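Local structure of ankyrin repeat domain protein (6MCA) at residues P36-Y41 and A71-A76; Q275-I280 and L329-F334; E405-I410 and D443-V448. The protein is a Legionella pneumophila effector that interacts with LARP7 of the host 7SK snRNP complex and combines ankyrin repeats with a cysteine protease-like part. All coordinates share one frame; numbering follows the deposited sequence.

Contact 1: residues P36-Y41 and A71-A76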
loop_
_atom_site.group_PDB
_atom_site.type_symbol
_atom_site.label_atom_id
_atom_site.label_comp_id
_atom_site.label_asym_id
_atom_site.label_seq_id
_atom_site.Cartn_x
_atom_site.Cartn_y
_atom_site.Cartn_z
ATOM N N PRO A 36 23.732 25.013 -8.159
ATOM C CA PRO A 36 24.331 24.733 -9.467
ATOM C C PRO A 36 24.612 26.008 -10.249
ATOM O O PRO A 36 23.995 27.055 -10.043
ATOM C CB PRO A 36 23.268 23.881 -10.173
ATOM C CG PRO A 36 22.363 23.395 -9.080
ATOM C CD PRO A 36 22.367 24.477 -8.051
ATOM N N ASP A 37 25.578 25.898 -11.161
ATOM C CA ASP A 37 25.868 26.957 -12.127
ATOM C C ASP A 37 24.973 26.718 -13.340
ATOM O O ASP A 37 25.373 26.130 -14.347
ATOM C CB ASP A 37 27.348 26.961 -12.492
ATOM C CG ASP A 37 27.737 28.141 -13.368
ATOM O OD1 ASP A 37 26.865 28.984 -13.668
ATOM O OD2 ASP A 37 28.921 28.224 -13.754
ATOM N N PHE A 38 23.726 27.187 -13.224
ATOM C CA PHE A 38 22.712 26.888 -14.231
ATOM C C PHE A 38 23.141 27.351 -15.617
ATOM O O PHE A 38 22.869 26.675 -16.617
ATOM C CB PHE A 38 21.382 27.538 -13.848
ATOM C CG PHE A 38 20.898 27.173 -12.474
ATOM C CD1 PHE A 38 20.327 25.935 -12.230
ATOM C CD2 PHE A 38 21.010 28.074 -11.426
ATOM C CE1 PHE A 38 19.878 25.599 -10.965
ATOM C CE2 PHE A 38 20.564 27.744 -10.160
ATOM C CZ PHE A 38 19.998 26.506 -9.929
ATOM N N ASP A 39 23.812 28.501 -15.698
ATOM C CA ASP A 39 24.217 29.027 -16.998
ATOM C C ASP A 39 25.245 28.122 -17.666
ATOM O O ASP A 39 25.215 27.938 -18.888
ATOM C CB ASP A 39 24.759 30.447 -16.841
ATOM C CG ASP A 39 23.654 31.472 -16.653
ATOM O OD1 ASP A 39 22.554 31.274 -17.212
ATOM O OD2 ASP A 39 23.884 32.473 -15.943
ATOM N N ALA A 40 26.158 27.541 -16.882
ATOM C CA ALA A 40 27.139 26.624 -17.455
ATOM C C ALA A 40 26.469 25.363 -17.991
ATOM O O ALA A 40 26.859 24.847 -19.046
ATOM C CB ALA A 40 28.199 26.268 -16.413
ATOM N N TYR A 41 25.459 24.855 -17.281
ATOM C CA TYR A 41 24.746 23.675 -17.761
ATOM C C TYR A 41 23.909 23.988 -18.993
ATOM O O TYR A 41 23.759 23.131 -19.871
ATOM C CB TYR A 41 23.868 23.103 -16.647
ATOM C CG TYR A 41 24.656 22.470 -15.525
ATOM C CD1 TYR A 41 25.301 21.253 -15.703
ATOM C CD2 TYR A 41 24.766 23.096 -14.289
ATOM C CE1 TYR A 41 26.029 20.675 -14.680
ATOM C CE2 TYR A 41 25.491 22.526 -13.263
ATOM C CZ TYR A 41 26.120 21.315 -13.463
ATOM O OH TYR A 41 26.843 20.744 -12.442
ATOM N N ALA A 71 15.277 25.176 -5.577
ATOM C CA ALA A 71 13.977 25.053 -6.229
ATOM C C ALA A 71 13.444 26.416 -6.654
ATOM O O ALA A 71 12.841 26.546 -7.725
ATOM C CB ALA A 71 12.988 24.349 -5.302
ATOM N N GLU A 72 13.652 27.442 -5.824
ATOM C CA GLU A 72 13.272 28.798 -6.208
ATOM C C GLU A 72 14.044 29.249 -7.439
ATOM O O GLU A 72 13.474 29.863 -8.350
ATOM C CB GLU A 72 13.513 29.766 -5.050
ATOM C CG GLU A 72 12.579 29.589 -3.867
ATOM C CD GLU A 72 13.022 30.391 -2.659
ATOM O OE1 GLU A 72 12.196 30.601 -1.747
ATOM O OE2 GLU A 72 14.198 30.816 -2.625
ATOM N N GLN A 73 15.346 28.960 -7.476
ATOM C CA GLN A 73 16.143 29.282 -8.656
ATOM C C GLN A 73 15.587 28.595 -9.898
ATOM O O GLN A 73 15.437 29.218 -10.954
ATOM C CB GLN A 73 17.602 28.884 -8.431
ATOM C CG GLN A 73 18.325 29.733 -7.405
ATOM C CD GLN A 73 18.351 31.199 -7.781
ATOM O OE1 GLN A 73 18.664 31.556 -8.918
ATOM N NE2 GLN A 73 18.023 32.061 -6.826
ATOM N N LEU A 74 15.264 27.304 -9.782
ATOM C CA LEU A 74 14.752 26.557 -10.929
ATOM C C LEU A 74 13.403 27.096 -11.390
ATOM O O LEU A 74 13.143 27.186 -12.597
ATOM C CB LEU A 74 14.645 25.074 -10.581
ATOM C CG LEU A 74 15.973 24.329 -10.449
ATOM C CD1 LEU A 74 15.744 22.945 -9.873
ATOM C CD2 LEU A 74 16.670 24.241 -11.796
ATOM N N ILE A 75 12.529 27.452 -10.448
ATOM C CA ILE A 75 11.229 28.008 -10.811
ATOM C C ILE A 75 11.399 29.364 -11.481
ATOM O O ILE A 75 10.669 29.704 -12.421
ATOM C CB ILE A 75 10.321 28.090 -9.569
ATOM C CG1 ILE A 75 9.943 26.685 -9.095
ATOM C CG2 ILE A 75 9.069 28.903 -9.863
ATOM C CD1 ILE A 75 9.367 26.648 -7.698
ATOM N N ALA A 76 12.372 30.155 -11.019
ATOM C CA ALA A 76 12.670 31.425 -11.673
ATOM C C ALA A 76 13.068 31.225 -13.129
ATOM O O ALA A 76 12.757 32.065 -13.979
ATOM C CB ALA A 76 13.774 32.162 -10.916
#
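F38 on helix 38-43 meets Q73 and L74 on helix 68-76 in the helical array at the N-terminal end of the chain, the array that runs on through the predicted ankyrin repeat at 87-119. Everything on the first helix side goes through one aromatic ring, and different parts of it serve the two neighbours. Carbon CE2 of F38 lies 3.6 Å from CB of Q73, while across the ring from it CE1 of F38 lies 3.6 Å from CD2 of L74. Both partners come in obliquely to the ring plane, and both side chains run roughly at right angles to the phenylalanine. At Q73 the stem does the touching: CB is the nearest atom, and CG is 4.1 Å from CE2 of F38. The chain of Q73 then bends at chi2 (-59°), which leaves its amide plane tilted 25° from the ring without bringing the amide itself into contact. L74 uses a single methyl as its foremost atom, with CG a little behind.

The start of the first helix also shapes the setting. D37 occupies the N-cap position at the centre of an inverse gamma turn, and the carbonyl oxygen of P36 lies over one face of the F38 ring, toward its rim. Beyond the pair, L74 also packs on P58 and C62 of helix 58-65, Q73 touches M35, and a salt bridge from D39 to R77 joins the same two parts of the array. The contact itself is carbon against carbon, so it draws on dispersion and on the burial of F38 and L74; it depends on shape fit and has little directional demand.

Contact 2: residues Q275-I280 and L329-F334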
loop_
_atom_site.group_PDB
_atom_site.type_symbol
_atom_site.label_atom_id
_atom_site.label_comp_id
_atom_site.label_asym_id
_atom_site.label_seq_id
_atom_site.Cartn_x
_atom_site.Cartn_y
_atom_site.Cartn_z
ATOM N N GLN A 275 16.469 -10.435 20.349
ATOM C CA GLN A 275 17.319 -11.508 19.852
ATOM C C GLN A 275 16.601 -12.436 18.877
ATOM O O GLN A 275 17.162 -13.472 18.504
ATOM C CB GLN A 275 17.884 -12.324 21.020
ATOM C CG GLN A 275 16.892 -13.290 21.656
ATOM C CD GLN A 275 16.085 -12.655 22.770
ATOM O OE1 GLN A 275 15.788 -11.461 22.737
ATOM N NE2 GLN A 275 15.729 -13.453 23.770
ATOM N N TRP A 276 15.392 -12.087 18.446
ATOM C CA TRP A 276 14.591 -12.943 17.583
ATOM C C TRP A 276 14.481 -12.347 16.187
ATOM O O TRP A 276 14.387 -11.126 16.023
ATOM C CB TRP A 276 13.195 -13.155 18.171
ATOM C CG TRP A 276 13.227 -13.696 19.561
ATOM C CD1 TRP A 276 12.922 -13.025 20.709
ATOM C CD2 TRP A 276 13.600 -15.021 19.956
ATOM N NE1 TRP A 276 13.076 -13.853 21.795
ATOM C CE2 TRP A 276 13.493 -15.084 21.359
ATOM C CE3 TRP A 276 14.013 -16.159 19.259
ATOM C CZ2 TRP A 276 13.780 -16.241 22.079
ATOM C CZ3 TRP A 276 14.298 -17.307 19.975
ATOM C CH2 TRP A 276 14.181 -17.340 21.369
ATOM N N TRP A 277 14.480 -13.224 15.186
ATOM C CA TRP A 277 14.387 -12.854 13.781
ATOM C C TRP A 277 13.331 -13.734 13.135
ATOM O O TRP A 277 13.160 -14.887 13.526
ATOM C CB TRP A 277 15.749 -13.023 13.093
ATOM C CG TRP A 277 15.781 -12.733 11.622
ATOM C CD1 TRP A 277 15.502 -13.604 10.608
ATOM C CD2 TRP A 277 16.147 -11.496 10.999
ATOM N NE1 TRP A 277 15.660 -12.981 9.392
ATOM C CE2 TRP A 277 16.055 -11.687 9.605
ATOM C CE3 TRP A 277 16.535 -10.242 11.484
ATOM C CZ2 TRP A 277 16.339 -10.671 8.692
ATOM C CZ3 TRP A 277 16.816 -9.235 10.575
ATOM C CH2 TRP A 277 16.715 -9.456 9.196
ATOM N N ALA A 278 12.597 -13.193 12.170
ATOM C CA ALA A 278 11.504 -13.940 11.566
ATOM C C ALA A 278 11.446 -13.658 10.077
ATOM O O ALA A 278 11.510 -12.497 9.661
ATOM C CB ALA A 278 10.161 -13.589 12.213
ATOM N N LYS A 279 11.313 -14.722 9.292
ATOM C CA LYS A 279 11.116 -14.631 7.853
ATOM C C LYS A 279 9.694 -15.056 7.513
ATOM O O LYS A 279 9.222 -16.105 7.978
ATOM C CB LYS A 279 12.126 -15.494 7.095
ATOM C CG LYS A 279 11.956 -15.436 5.583
ATOM C CD LYS A 279 13.145 -16.039 4.857
ATOM C CE LYS A 279 13.284 -17.517 5.162
ATOM N NZ LYS A 279 14.336 -18.156 4.323
ATOM N N ILE A 280 9.026 -14.234 6.705
ATOM C CA ILE A 280 7.651 -14.434 6.276
ATOM C C ILE A 280 7.652 -14.410 4.754
ATOM O O ILE A 280 7.956 -13.375 4.139
ATOM C CB ILE A 280 6.710 -13.358 6.834
ATOM C CG1 ILE A 280 6.859 -13.247 8.353
ATOM C CG2 ILE A 280 5.272 -13.654 6.436
ATOM C CD1 ILE A 280 6.308 -11.960 8.923
ATOM N N LEU A 329 24.084 -13.594 10.426
ATOM C CA LEU A 329 23.478 -13.379 11.732
ATOM C C LEU A 329 23.514 -14.613 12.625
ATOM O O LEU A 329 23.192 -14.504 13.813
ATOM C CB LEU A 329 22.025 -12.916 11.576
ATOM C CG LEU A 329 21.771 -11.701 10.681
ATOM C CD1 LEU A 329 20.288 -11.365 10.648
ATOM C CD2 LEU A 329 22.584 -10.505 11.152
ATOM N N GLY A 330 23.900 -15.771 12.092
ATOM C CA GLY A 330 23.879 -16.999 12.864
ATOM C C GLY A 330 22.475 -17.363 13.298
ATOM O O GLY A 330 22.212 -17.554 14.489
ATOM N N LEU A 331 21.564 -17.459 12.332
ATOM C CA LEU A 331 20.144 -17.646 12.614
ATOM C C LEU A 331 19.892 -19.088 13.036
ATOM O O LEU A 331 19.916 -20.000 12.204
ATOM C CB LEU A 331 19.310 -17.274 11.392
ATOM C CG LEU A 331 19.332 -15.791 11.027
ATOM C CD1 LEU A 331 18.351 -15.500 9.901
ATOM C CD2 LEU A 331 19.026 -14.938 12.250
ATOM N N LEU A 332 19.635 -19.290 14.326
ATOM C CA LEU A 332 19.358 -20.617 14.859
ATOM C C LEU A 332 17.858 -20.874 14.835
ATOM O O LEU A 332 17.113 -20.174 15.534
ATOM C CB LEU A 332 19.888 -20.738 16.278
ATOM C CG LEU A 332 19.576 -22.012 17.065
ATOM C CD1 LEU A 332 19.978 -23.251 16.282
ATOM C CD2 LEU A 332 20.270 -21.978 18.417
ATOM N N PRO A 333 17.372 -21.845 14.058
ATOM C CA PRO A 333 15.926 -22.102 14.000
ATOM C C PRO A 333 15.349 -22.387 15.379
ATOM O O PRO A 333 15.907 -23.163 16.159
ATOM C CB PRO A 333 15.822 -23.323 13.079
ATOM C CG PRO A 333 17.047 -23.256 12.235
ATOM C CD PRO A 333 18.124 -22.700 13.125
ATOM N N PHE A 334 14.218 -21.750 15.672
ATOM C CA PHE A 334 13.625 -21.831 16.999
ATOM C C PHE A 334 12.159 -22.238 16.936
ATOM O O PHE A 334 11.727 -23.135 17.667
ATOM C CB PHE A 334 13.774 -20.491 17.724
ATOM C CG PHE A 334 13.139 -20.463 19.085
ATOM C CD1 PHE A 334 13.793 -21.006 20.179
ATOM C CD2 PHE A 334 11.892 -19.888 19.271
ATOM C CE1 PHE A 334 13.212 -20.981 21.434
ATOM C CE2 PHE A 334 11.305 -19.860 20.522
ATOM C CZ PHE A 334 11.967 -20.406 21.606
#
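The indole of W277 receives two leucines. CD1 of L329 sits over a face of its six-membered ring in a CH-pi contact, 4.0 Å from the ring centroid and only 10° off the normal. L331 reaches the five-membered part instead, its CD1 3.5 Å from CD1 of W277, while its other methyl, CD2, lies 3.9 Å from CB of W277. With CG anti to the backbone N (chi1 177°), the W277 indole is placed to meet both. One residue earlier, W276 turns to F334: atom CZ3 of W276 lies over one face of the phenyl ring, 3.5 Å from CG of F334. The two planes meet at 47°, so this is an oblique aromatic pair, its centroids 4.5 Å apart.

Strands 276-280 and 331-337 are not direct neighbours. They are the third and the last of a five-stranded antiparallel sheet, probably part of the cysteine protease-like region, and the side chains reach past strand 292-297, which lies between them. W277 with L329 and L331 lies on one face of the sheet, W276 with F334 on the other.

Further out, W277 hydrogen-bonds through its backbone to Y295 and meets the ring of F270, and L331 rests on Y295. W276 is backed by M362 of helix 355-364, and L365 touches both W276 and F334. G330, with positive phi, lets the chain leave helix 318-329 for the strand, its carbonyl oxygen hydrogen-bonded to the hydroxyl of T298.

Contact 3: residues E405-I410 and D443-V448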
loop_
_atom_site.group_PDB
_atom_site.type_symbol
_atom_site.label_atom_id
_atom_site.label_comp_id
_atom_site.label_asym_id
_atom_site.label_seq_id
_atom_site.Cartn_x
_atom_site.Cartn_y
_atom_site.Cartn_z
ATOM N N GLU A 405 -21.060 9.475 -11.281
ATOM C CA GLU A 405 -19.889 8.717 -11.716
ATOM C C GLU A 405 -19.278 7.929 -10.562
ATOM O O GLU A 405 -18.938 6.747 -10.716
ATOM C CB GLU A 405 -18.855 9.659 -12.332
ATOM C CG GLU A 405 -19.361 10.430 -13.544
ATOM C CD GLU A 405 -19.925 11.790 -13.179
ATOM O OE1 GLU A 405 -19.409 12.412 -12.227
ATOM O OE2 GLU A 405 -20.882 12.238 -13.846
ATOM N N ARG A 406 -19.125 8.565 -9.397
ATOM C CA ARG A 406 -18.630 7.842 -8.234
ATOM C C ARG A 406 -19.607 6.758 -7.799
ATOM O O ARG A 406 -19.182 5.702 -7.319
ATOM C CB ARG A 406 -18.349 8.814 -7.089
ATOM C CG ARG A 406 -17.330 9.886 -7.443
ATOM C CD ARG A 406 -16.595 10.403 -6.216
ATOM N NE ARG A 406 -17.500 10.715 -5.116
ATOM C CZ ARG A 406 -17.537 10.049 -3.966
ATOM N NH1 ARG A 406 -16.715 9.029 -3.761
ATOM N NH2 ARG A 406 -18.395 10.404 -3.019
ATOM N N LYS A 407 -20.911 6.991 -7.973
ATOM C CA LYS A 407 -21.889 5.943 -7.697
ATOM C C LYS A 407 -21.689 4.749 -8.621
ATOM O O LYS A 407 -21.759 3.597 -8.179
ATOM C CB LYS A 407 -23.308 6.493 -7.840
ATOM C CG LYS A 407 -23.846 7.199 -6.608
ATOM C CD LYS A 407 -25.364 7.282 -6.651
ATOM C CE LYS A 407 -25.900 8.237 -5.598
ATOM N NZ LYS A 407 -27.382 8.158 -5.488
ATOM N N ALA A 408 -21.438 5.005 -9.909
ATOM C CA ALA A 408 -21.176 3.913 -10.843
ATOM C C ALA A 408 -19.915 3.151 -10.458
ATOM O O ALA A 408 -19.885 1.914 -10.506
ATOM C CB ALA A 408 -21.060 4.456 -12.267
ATOM N N SER A 409 -18.864 3.874 -10.065
ATOM C CA SER A 409 -17.626 3.219 -9.647
ATOM C C SER A 409 -17.854 2.344 -8.415
ATOM O O SER A 409 -17.399 1.193 -8.358
ATOM C CB SER A 409 -16.549 4.267 -9.372
ATOM O OG SER A 409 -15.401 3.676 -8.792
ATOM N N ILE A 410 -18.561 2.879 -7.418
ATOM C CA ILE A 410 -18.817 2.127 -6.195
ATOM C C ILE A 410 -19.689 0.911 -6.485
ATOM O O ILE A 410 -19.482 -0.166 -5.914
ATOM C CB ILE A 410 -19.447 3.045 -5.131
ATOM C CG1 ILE A 410 -18.434 4.101 -4.679
ATOM C CG2 ILE A 410 -19.938 2.238 -3.938
ATOM C CD1 ILE A 410 -19.018 5.173 -3.785
ATOM N N ASP A 443 -33.146 0.165 -9.463
ATOM C CA ASP A 443 -33.393 0.108 -10.900
ATOM C C ASP A 443 -32.284 0.787 -11.693
ATOM O O ASP A 443 -31.967 0.354 -12.807
ATOM C CB ASP A 443 -34.746 0.745 -11.219
ATOM C CG ASP A 443 -35.892 0.071 -10.488
ATOM O OD1 ASP A 443 -35.948 -1.176 -10.483
ATOM O OD2 ASP A 443 -36.733 0.790 -9.910
ATOM N N GLU A 444 -31.678 1.838 -11.140
ATOM C CA GLU A 444 -30.664 2.599 -11.858
ATOM C C GLU A 444 -29.303 1.914 -11.883
ATOM O O GLU A 444 -28.394 2.405 -12.562
ATOM C CB GLU A 444 -30.525 3.993 -11.239
ATOM C CG GLU A 444 -29.967 5.051 -12.182
ATOM C CD GLU A 444 -29.766 6.391 -11.501
ATOM O OE1 GLU A 444 -30.265 6.565 -10.370
ATOM O OE2 GLU A 444 -29.103 7.268 -12.096
ATOM N N TYR A 445 -29.134 0.796 -11.173
ATOM C CA TYR A 445 -27.845 0.124 -11.111
ATOM C C TYR A 445 -27.941 -1.382 -11.301
ATOM O O TYR A 445 -26.900 -2.047 -11.388
ATOM C CB TYR A 445 -27.147 0.452 -9.783
ATOM C CG TYR A 445 -26.793 1.916 -9.697
ATOM C CD1 TYR A 445 -25.632 2.403 -10.283
ATOM C CD2 TYR A 445 -27.643 2.820 -9.076
ATOM C CE1 TYR A 445 -25.314 3.745 -10.227
ATOM C CE2 TYR A 445 -27.334 4.163 -9.016
ATOM C CZ TYR A 445 -26.168 4.620 -9.593
ATOM O OH TYR A 445 -25.855 5.959 -9.538
ATOM N N TYR A 446 -29.155 -1.929 -11.406
ATOM C CA TYR A 446 -29.330 -3.347 -11.705
ATOM C C TYR A 446 -28.488 -3.790 -12.894
ATOM O O TYR A 446 -28.103 -4.963 -12.976
ATOM C CB TYR A 446 -30.809 -3.644 -11.970
ATOM C CG TYR A 446 -31.137 -5.118 -12.072
ATOM C CD1 TYR A 446 -31.221 -5.911 -10.936
ATOM C CD2 TYR A 446 -31.358 -5.717 -13.307
ATOM C CE1 TYR A 446 -31.519 -7.257 -11.024
ATOM C CE2 TYR A 446 -31.655 -7.063 -13.404
ATOM C CZ TYR A 446 -31.735 -7.828 -12.260
ATOM O OH TYR A 446 -32.030 -9.169 -12.355
ATOM N N TYR A 447 -28.181 -2.864 -13.813
ATOM C CA TYR A 447 -27.404 -3.216 -14.997
ATOM C C TYR A 447 -26.126 -3.952 -14.625
ATOM O O TYR A 447 -25.739 -4.910 -15.306
ATOM C CB TYR A 447 -27.096 -1.969 -15.835
ATOM C CG TYR A 447 -26.193 -0.925 -15.202
ATOM C CD1 TYR A 447 -26.730 0.149 -14.507
ATOM C CD2 TYR A 447 -24.811 -0.988 -15.342
ATOM C CE1 TYR A 447 -25.918 1.116 -13.942
ATOM C CE2 TYR A 447 -23.989 -0.023 -14.778
ATOM C CZ TYR A 447 -24.550 1.027 -14.079
ATOM O OH TYR A 447 -23.744 1.991 -13.516
ATOM N N VAL A 448 -25.482 -3.551 -13.521
ATOM C CA VAL A 448 -24.306 -4.279 -13.041
ATOM C C VAL A 448 -24.611 -5.770 -12.988
ATOM O O VAL A 448 -24.046 -6.568 -13.748
ATOM C CB VAL A 448 -23.854 -3.747 -11.669
ATOM C CG1 VAL A 448 -22.738 -4.617 -11.104
ATOM C CG2 VAL A 448 -23.392 -2.304 -11.783
#
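K407 and A408 on helix 404-421 pack against two tyrosines, Y445 and Y447, in the C-terminal group of helices, where the chain leads into the helix running to 458. Helix 427-440 lies between the two segments in sequence.

Most of the touching is between the lysine's aliphatic stem and the phenol end of Y445. The two side chains cross at about a right angle, and the hydroxyl oxygen OH of Y445 sits against two methylenes of K407, 3.1 Å from CB and 3.2 Å from CD. That is close for oxygen and carbon. The extended zigzag of the stem puts CB and CD on the side of the hydroxyl, with CG set back. Carbon CE1 of Y445 also approaches the backbone, 4.1 Å from N of A408, obliquely to the ring.

Aromatic and charge interactions hold this pair from outside. F399 at the end of helix 373-399 takes Y445 edge-to-face and makes a cation-pi contact with K407, so a single ring braces both partners. The charged ends of K407 and E444 stay apart, NZ of K407 being 5.9 Å from OE1 of E444, so any attraction is probably modest.

Elsewhere around the same helix, R406 forms a salt bridge with D152, and OG of S409 hydrogen-bonds to the carbonyl oxygen of D170.

The second tyrosine is the lighter contact: Y447 brings its OH within 3.9 Å of CB of A408.

Following the chain from the N terminus, contact 1 comes first and closes a loop of 29 residues, holding together helices 38-43 and 68-76, with helix 58-65 between them in sequence. The chain then runs through the predicted ankyrin repeat before contact 2, which closes a loop of 48 residues and ties the middle strand of the five-stranded sheet to its edge strand. Contact 3 follows with a loop of 32 residues, joining helix 404-421 to the approach to helix 447-458. The three loops run in series, so none nests in or crosses another. They lie about 50 Å apart, centre to centre, in every pairing, and contacts 2 and 3 are on opposite sides of the chain's centre.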